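Local coordinates for nitronate monooxygenase family protein (Pseudomonas aeruginosa, PDB 4QIT) that uses FMN and molecular oxygen to oxidise alkyl nitronates, with the toxin propionate 3-nitronate as its best and presumed physiological substrate, at residues 345-348 with 349-353; 262-266 with 267-271; 141-145 with 146-150. The protein carries 1 engineered substitution. All coordinates share one frame; numbering follows the deposited sequence.

Along the chain the order is contact 3, contact 2, contact 1, and each is a local arrangement on the outer part of an FMN-binding TIM barrel. Contact 3 starts helix 145-153, which follows barrel strand 135-139; contact 2 finishes helix 258-265; contact 1 runs through the C-terminal helix 344-355, beside the first barrel strand, 21-23. Contacts 1 and 2 are the closest pair, centres about 23 Å and nearest atoms about 10 Å apart. Contact 3 lies, centre to centre, about 39 Å from contact 2, across the middle of the chain, and about 34 Å from contact 1. All three lie around the barrel, their nearest side chains about 8 to 12 Å from the FMN.

Contact 1. Residues 345-348 with 349-353; sequences AELL and RTLVE
The backbone oxygen of E346 is gripped twice by T350, in the middle of the C-terminal helix 344-355 that packs on the outside of the TIM barrel. T350 N reaches E346 O at 2.8 Å in the ordinary i to i+4 helical bond, and T350 OG1 donates to E346 O as well, also at 2.8 Å. The two donors come from opposite faces of the carbonyl plane, the hydroxyl standing well above it. What brings the hydroxyl there is the T350 side-chain rotation: OG1 sits beside the backbone N and anti to the carbonyl carbon (chi1 -61°), so it turns back along the helix. A water then joins OG1, at 2.6 Å, to the carboxylate of E346, whose extended chain runs alongside T350. The water donates to both oxygens; the hydroxyl thus donates to the E346 carbonyl and accepts a hydrogen bond from the water.

R349 folds back over the preceding turn. Its chain bends at chi3 (-58°), laying one guanidinium face over the backbone of A345 and E346, and NH2 comes to 3.4 Å from A345 CB. The E346 carboxylate lies nearly parallel to the guanidinium but does not touch it, so any attraction is probably diffuse.

The inner side is apolar. L347, L348, L351 and V352 are buried: L348 and V352 meet I21 of strand 21-23, L348 also touches V38 and A41 of helix 32-41, and L347 and L351 pack on F248. L351 also comes near M244, which probably belongs to the FMN site. Within the helix, L347 CD1 lies 4.1 Å from L351 CG, while the L348 and V352 side chains cross obliquely and L348 CD1 meets V352 CG2 at 3.9 Å.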
loop_
_atom_site.group_PDB
_atom_site.type_symbol
_atom_site.label_atom_id
_atom_site.label_comp_id
_atom_site.label_asym_id
_atom_site.label_seq_id
_atom_site.Cartn_x
_atom_site.Cartn_y
_atom_site.Cartn_z
ATOM N N ALA A 345 -19.349 6.314 20.623
ATOM C CA ALA A 345 -19.009 7.547 21.316
ATOM C C ALA A 345 -17.735 7.367 22.146
ATOM O O ALA A 345 -16.858 8.239 22.134
ATOM C CB ALA A 345 -20.166 8.001 22.196
ATOM N N GLU A 346 -17.624 6.239 22.847
ATOM C CA GLU A 346 -16.391 5.927 23.578
ATOM C C GLU A 346 -15.198 5.792 22.634
ATOM O O GLU A 346 -14.102 6.262 22.939
ATOM C CB GLU A 346 -16.527 4.661 24.439
ATOM C CG GLU A 346 -15.249 4.346 25.244
ATOM C CD GLU A 346 -15.351 3.107 26.135
ATOM O OE1 GLU A 346 -16.466 2.556 26.317
ATOM O OE2 GLU A 346 -14.299 2.679 26.666
ATOM N N LEU A 347 -15.397 5.150 21.489
ATOM C CA LEU A 347 -14.292 5.037 20.547
ATOM C C LEU A 347 -13.849 6.419 20.056
ATOM O O LEU A 347 -12.654 6.706 20.029
ATOM C CB LEU A 347 -14.634 4.100 19.383
ATOM C CG LEU A 347 -13.551 4.018 18.306
ATOM C CD1 LEU A 347 -12.234 3.480 18.866
ATOM C CD2 LEU A 347 -14.013 3.165 17.131
ATOM N N LEU A 348 -14.800 7.272 19.682
ATOM C CA LEU A 348 -14.465 8.630 19.269
ATOM C C LEU A 348 -13.665 9.358 20.366
ATOM O O LEU A 348 -12.590 9.910 20.104
ATOM C CB LEU A 348 -15.731 9.396 18.863
ATOM C CG LEU A 348 -15.588 10.626 17.965
ATOM C CD1 LEU A 348 -15.016 11.827 18.719
ATOM C CD2 LEU A 348 -14.732 10.309 16.723
ATOM N N ARG A 349 -14.180 9.322 21.593
ATOM C CA ARG A 349 -13.521 9.903 22.761
ATOM C C ARG A 349 -12.086 9.389 22.909
ATOM O O ARG A 349 -11.148 10.167 23.132
ATOM C CB ARG A 349 -14.338 9.523 24.002
ATOM C CG ARG A 349 -14.329 10.503 25.159
ATOM C CD ARG A 349 -15.362 10.076 26.208
ATOM N NE ARG A 349 -16.693 9.992 25.625
ATOM C CZ ARG A 349 -17.516 8.946 25.707
ATOM N NH1 ARG A 349 -17.180 7.844 26.365
ATOM N NH2 ARG A 349 -18.699 9.015 25.118
ATOM N N THR A 350 -11.927 8.078 22.774
ATOM C CA THR A 350 -10.635 7.426 22.928
ATOM C C THR A 350 -9.648 7.872 21.849
ATOM O O THR A 350 -8.478 8.143 22.134
ATOM C CB THR A 350 -10.792 5.894 22.914
ATOM O OG1 THR A 350 -11.630 5.489 24.014
ATOM C CG2 THR A 350 -9.444 5.219 23.045
ATOM N N LEU A 351 -10.123 7.945 20.609
ATOM C CA LEU A 351 -9.308 8.454 19.512
ATOM C C LEU A 351 -8.839 9.882 19.746
ATOM O O LEU A 351 -7.693 10.220 19.438
ATOM C CB LEU A 351 -10.076 8.362 18.197
ATOM C CG LEU A 351 -10.362 6.933 17.717
ATOM C CD1 LEU A 351 -11.325 6.991 16.552
ATOM C CD2 LEU A 351 -9.080 6.212 17.315
ATOM N N VAL A 352 -9.713 10.722 20.294
ATOM C CA VAL A 352 -9.332 12.100 20.603
ATOM C C VAL A 352 -8.268 12.163 21.699
ATOM O O VAL A 352 -7.315 12.940 21.602
ATOM C CB VAL A 352 -10.559 12.948 20.997
ATOM C CG1 VAL A 352 -10.127 14.326 21.504
ATOM C CG2 VAL A 352 -11.508 13.071 19.804
ATOM N N GLU A 353 -8.415 11.337 22.731
ATOM C CA GLU A 353 -7.413 11.275 23.795
ATOM C C GLU A 353 -6.068 10.835 23.218
ATOM O O GLU A 353 -5.017 11.395 23.557
ATOM C CB GLU A 353 -7.851 10.311 24.904
ATOM C CG GLU A 353 -6.900 10.274 26.092
ATOM C CD GLU A 353 -7.176 9.117 27.040
ATOM O OE1 GLU A 353 -8.257 8.495 26.928
ATOM O OE2 GLU A 353 -6.308 8.829 27.894
HETATM O O HOH W 1 -11.613 3.477 25.736
#

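Contact 2. Residues 262-266 with 267-271; sequences EALKG and PRAAR
A269 turns its methyl group toward the last turn of helix 258-265, where CB comes to 3.2 Å from L264 O and 3.4 Å from G266 O. This is the tight part of the contact. The buried L264 side chain adds only a looser touch, with CD1 4.4 Å from A269 CB. Along the turn, A269 N donates to G266 O at 3.2 Å. R268 also packs closely: it bends at chi3 (57°) and returns toward the helix, bringing NH1 to 3.3 Å from the buried A263 CB at an oblique approach. Its polar end is held elsewhere, NH2 bonding to Q330 OE1, and the R268 side chain also touches L286.

The loose side is wetter. A water bridges A263 O and R268 N, donating to the carbonyl and accepting from the amide at 2.8 Å each, and so joins two backbone groups that do not meet directly. P267 is exposed, and farther along R271 forms a salt bridge with E166 of the second subunit.

L264 also lies about 4 Å, side chain to side chain, from T246, a probable FMN-site residue, and about 8 Å from the bound FMN. Near that site the chain shows a helix terminated by a glycine just beyond its last residue, then a proline-led 3-10 turn, 267-270, leading to strand 273-275.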
loop_
_atom_site.group_PDB
_atom_site.type_symbol
_atom_site.label_atom_id
_atom_site.label_comp_id
_atom_site.label_asym_id
_atom_site.label_seq_id
_atom_site.Cartn_x
_atom_site.Cartn_y
_atom_site.Cartn_z
ATOM N N GLU A 262 -17.251 -11.641 14.799
ATOM C CA GLU A 262 -16.384 -12.765 15.169
ATOM C C GLU A 262 -15.163 -12.868 14.243
ATOM O O GLU A 262 -14.038 -13.066 14.708
ATOM C CB GLU A 262 -17.172 -14.077 15.143
ATOM C CG GLU A 262 -16.327 -15.326 15.207
ATOM C CD GLU A 262 -17.155 -16.598 15.134
ATOM O OE1 GLU A 262 -17.926 -16.763 14.158
ATOM O OE2 GLU A 262 -17.034 -17.433 16.056
ATOM N N ALA A 263 -15.398 -12.733 12.938
ATOM C CA ALA A 263 -14.336 -12.775 11.935
ATOM C C ALA A 263 -13.289 -11.693 12.191
ATOM O O ALA A 263 -12.082 -11.960 12.171
ATOM C CB ALA A 263 -14.927 -12.601 10.546
ATOM N N LEU A 264 -13.758 -10.474 12.432
ATOM C CA LEU A 264 -12.863 -9.334 12.585
ATOM C C LEU A 264 -12.125 -9.368 13.931
ATOM O O LEU A 264 -11.001 -8.874 14.038
ATOM C CB LEU A 264 -13.634 -8.022 12.377
ATOM C CG LEU A 264 -12.866 -6.705 12.479
ATOM C CD1 LEU A 264 -11.676 -6.701 11.509
ATOM C CD2 LEU A 264 -13.817 -5.562 12.184
ATOM N N LYS A 265 -12.741 -9.965 14.950
ATOM C CA LYS A 265 -12.084 -10.096 16.250
ATOM C C LYS A 265 -11.037 -11.214 16.316
ATOM O O LYS A 265 -10.120 -11.150 17.137
ATOM C CB LYS A 265 -13.115 -10.267 17.374
ATOM C CG LYS A 265 -13.796 -8.966 17.753
ATOM C CD LYS A 265 -14.616 -9.097 19.023
ATOM C CE LYS A 265 -15.958 -9.752 18.756
ATOM N NZ LYS A 265 -16.860 -9.643 19.946
ATOM N N GLY A 266 -11.158 -12.219 15.451
ATOM C CA GLY A 266 -10.327 -13.409 15.548
ATOM C C GLY A 266 -9.118 -13.417 14.637
ATOM O O GLY A 266 -8.707 -12.366 14.130
ATOM N N PRO A 267 -8.541 -14.607 14.414
ATOM C CA PRO A 267 -7.271 -14.706 13.687
ATOM C C PRO A 267 -7.359 -14.322 12.207
ATOM O O PRO A 267 -6.339 -14.008 11.605
ATOM C CB PRO A 267 -6.881 -16.181 13.845
ATOM C CG PRO A 267 -8.163 -16.894 14.156
ATOM C CD PRO A 267 -9.027 -15.916 14.892
ATOM N N ARG A 268 -8.547 -14.361 11.614
ATOM C CA ARG A 268 -8.658 -13.961 10.210
ATOM C C ARG A 268 -8.283 -12.492 9.994
ATOM O O ARG A 268 -7.896 -12.108 8.892
ATOM C CB ARG A 268 -10.054 -14.246 9.660
ATOM C CG ARG A 268 -10.381 -15.733 9.579
ATOM C CD ARG A 268 -11.834 -15.961 9.173
ATOM N NE ARG A 268 -12.120 -15.316 7.890
ATOM C CZ ARG A 268 -13.313 -14.868 7.521
ATOM N NH1 ARG A 268 -14.355 -15.016 8.325
ATOM N NH2 ARG A 268 -13.458 -14.282 6.337
ATOM N N ALA A 269 -8.357 -11.687 11.052
ATOM C CA ALA A 269 -8.008 -10.265 10.953
ATOM C C ALA A 269 -6.534 -10.039 10.618
ATOM O O ALA A 269 -6.128 -8.925 10.263
ATOM C CB ALA A 269 -8.394 -9.518 12.239
ATOM N N ALA A 270 -5.735 -11.096 10.718
ATOM C CA ALA A 270 -4.316 -11.002 10.398
ATOM C C ALA A 270 -4.053 -10.791 8.912
ATOM O O ALA A 270 -2.950 -10.413 8.529
ATOM C CB ALA A 270 -3.572 -12.233 10.892
ATOM N N ARG A 271 -5.035 -11.056 8.055
ATOM C CA ARG A 271 -4.769 -10.897 6.625
ATOM C C ARG A 271 -6.008 -10.462 5.839
ATOM O O ARG A 271 -7.085 -11.065 5.938
ATOM C CB ARG A 271 -4.142 -12.186 6.062
ATOM C CG ARG A 271 -3.716 -12.172 4.583
ATOM C CD ARG A 271 -2.376 -11.467 4.289
ATOM N NE ARG A 271 -1.245 -11.831 5.153
ATOM C CZ ARG A 271 -0.159 -12.501 4.773
ATOM N NH1 ARG A 271 -0.024 -12.928 3.523
ATOM N NH2 ARG A 271 0.810 -12.735 5.654
HETATM O O HOH W 2 -11.143 -14.513 12.701
#

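Contact 3. Residues 141-145 with 146-150; sequences GAPPR and DQVRA
This is a helix N-terminus with a proline at the N-cap: P144 stands right before helix 145-153, at the end of the loop that leaves barrel strand 135-139. Its carbonyl oxygen receives V148 N at 3.2 Å in a nearly straight bond, and Q147 N adds a weak one. R149 N then bonds to R145 O at 2.9 Å and carries the helix onward.

The Q147 amide lies alongside the P144 ring, NE2 reaching CG at 3.6 Å. Elsewhere on the ring, D146 OD1 presses against P144 CB at 3.2 Å, because chi1 (72°) places the carboxylate between the backbone N and the carbonyl carbon.

R145 and R149 run side by side, one turn apart. With the guanidinium planes 84° apart, R149 NH2 points at the R145 face, over its centre and 3.7 Å from CZ, while R145 NE lies at the R149 edge. Like charges come close here, although R145 NH1 has a weak bond to A173 O.

On the inward side P143 CD touches V148 CG2, and V148 packs onto V158 of strand 157-162, the parallel neighbour of strand 135-139; helix 145-153 is thus the crossover of a beta-alpha-beta unit of the TIM barrel.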
loop_
_atom_site.group_PDB
_atom_site.type_symbol
_atom_site.label_atom_id
_atom_site.label_comp_id
_atom_site.label_asym_id
_atom_site.label_seq_id
_atom_site.Cartn_x
_atom_site.Cartn_y
_atom_site.Cartn_z
ATOM N N GLY A 141 -16.120 8.291 -8.328
ATOM C CA GLY A 141 -16.057 9.377 -9.297
ATOM C C GLY A 141 -16.593 10.671 -8.714
ATOM O O GLY A 141 -17.150 10.693 -7.607
ATOM N N ALA A 142 -16.430 11.759 -9.461
ATOM C CA ALA A 142 -16.989 13.039 -9.050
ATOM C C ALA A 142 -18.163 13.357 -9.961
ATOM O O ALA A 142 -18.112 13.084 -11.166
ATOM C CB ALA A 142 -15.947 14.129 -9.135
ATOM N N PRO A 143 -19.233 13.929 -9.397
ATOM C CA PRO A 143 -20.343 14.370 -10.241
ATOM C C PRO A 143 -19.909 15.554 -11.097
ATOM O O PRO A 143 -18.867 16.155 -10.820
ATOM C CB PRO A 143 -21.389 14.846 -9.224
ATOM C CG PRO A 143 -21.006 14.188 -7.926
ATOM C CD PRO A 143 -19.516 14.117 -7.963
ATOM N N PRO A 144 -20.698 15.891 -12.130
ATOM C CA PRO A 144 -20.412 17.121 -12.872
ATOM C C PRO A 144 -20.333 18.345 -11.956
ATOM O O PRO A 144 -20.998 18.408 -10.916
ATOM C CB PRO A 144 -21.616 17.246 -13.811
ATOM C CG PRO A 144 -22.067 15.846 -14.026
ATOM C CD PRO A 144 -21.826 15.140 -12.712
ATOM N N ARG A 145 -19.511 19.311 -12.352
ATOM C CA ARG A 145 -19.299 20.528 -11.576
ATOM C C ARG A 145 -20.595 21.254 -11.208
ATOM O O ARG A 145 -20.740 21.750 -10.088
ATOM C CB ARG A 145 -18.373 21.469 -12.345
ATOM C CG ARG A 145 -18.300 22.869 -11.774
ATOM C CD ARG A 145 -16.935 23.148 -11.178
ATOM N NE ARG A 145 -16.490 24.507 -11.472
ATOM C CZ ARG A 145 -15.290 24.983 -11.153
ATOM N NH1 ARG A 145 -14.413 24.206 -10.532
ATOM N NH2 ARG A 145 -14.964 26.233 -11.458
ATOM N N ASP A 146 -21.544 21.298 -12.141
ATOM C CA ASP A 146 -22.792 22.021 -11.898
ATOM C C ASP A 146 -23.641 21.374 -10.804
ATOM O O ASP A 146 -24.382 22.063 -10.106
ATOM C CB ASP A 146 -23.606 22.176 -13.188
ATOM C CG ASP A 146 -24.234 20.874 -13.643
ATOM O OD1 ASP A 146 -23.490 19.892 -13.854
ATOM O OD2 ASP A 146 -25.475 20.827 -13.780
ATOM N N GLN A 147 -23.531 20.055 -10.653
ATOM C CA GLN A 147 -24.242 19.352 -9.586
ATOM C C GLN A 147 -23.586 19.558 -8.221
ATOM O O GLN A 147 -24.282 19.758 -7.227
ATOM C CB GLN A 147 -24.373 17.868 -9.913
ATOM C CG GLN A 147 -25.207 17.608 -11.159
ATOM C CD GLN A 147 -25.360 16.136 -11.449
ATOM O OE1 GLN A 147 -25.443 15.316 -10.533
ATOM N NE2 GLN A 147 -25.390 15.787 -12.729
ATOM N N VAL A 148 -22.255 19.518 -8.187
ATOM C CA VAL A 148 -21.501 19.845 -6.979
ATOM C C VAL A 148 -21.859 21.253 -6.521
ATOM O O VAL A 148 -22.094 21.486 -5.340
ATOM C CB VAL A 148 -19.977 19.773 -7.228
ATOM C CG1 VAL A 148 -19.202 20.252 -6.007
ATOM C CG2 VAL A 148 -19.556 18.351 -7.609
ATOM N N ARG A 149 -21.921 22.183 -7.476
ATOM C CA ARG A 149 -22.302 23.569 -7.195
ATOM C C ARG A 149 -23.710 23.699 -6.618
ATOM O O ARG A 149 -23.943 24.486 -5.698
ATOM C CB ARG A 149 -22.210 24.407 -8.471
ATOM C CG ARG A 149 -20.786 24.694 -8.921
ATOM C CD ARG A 149 -20.007 25.474 -7.878
ATOM N NE ARG A 149 -18.604 25.626 -8.256
ATOM C CZ ARG A 149 -17.652 26.044 -7.430
ATOM N NH1 ARG A 149 -17.957 26.355 -6.178
ATOM N NH2 ARG A 149 -16.399 26.148 -7.849
ATOM N N ALA A 150 -24.644 22.936 -7.170
ATOM C CA ALA A 150 -26.024 22.967 -6.700
ATOM C C ALA A 150 -26.122 22.567 -5.225
ATOM O O ALA A 150 -26.867 23.179 -4.457
ATOM C CB ALA A 150 -26.892 22.074 -7.558
#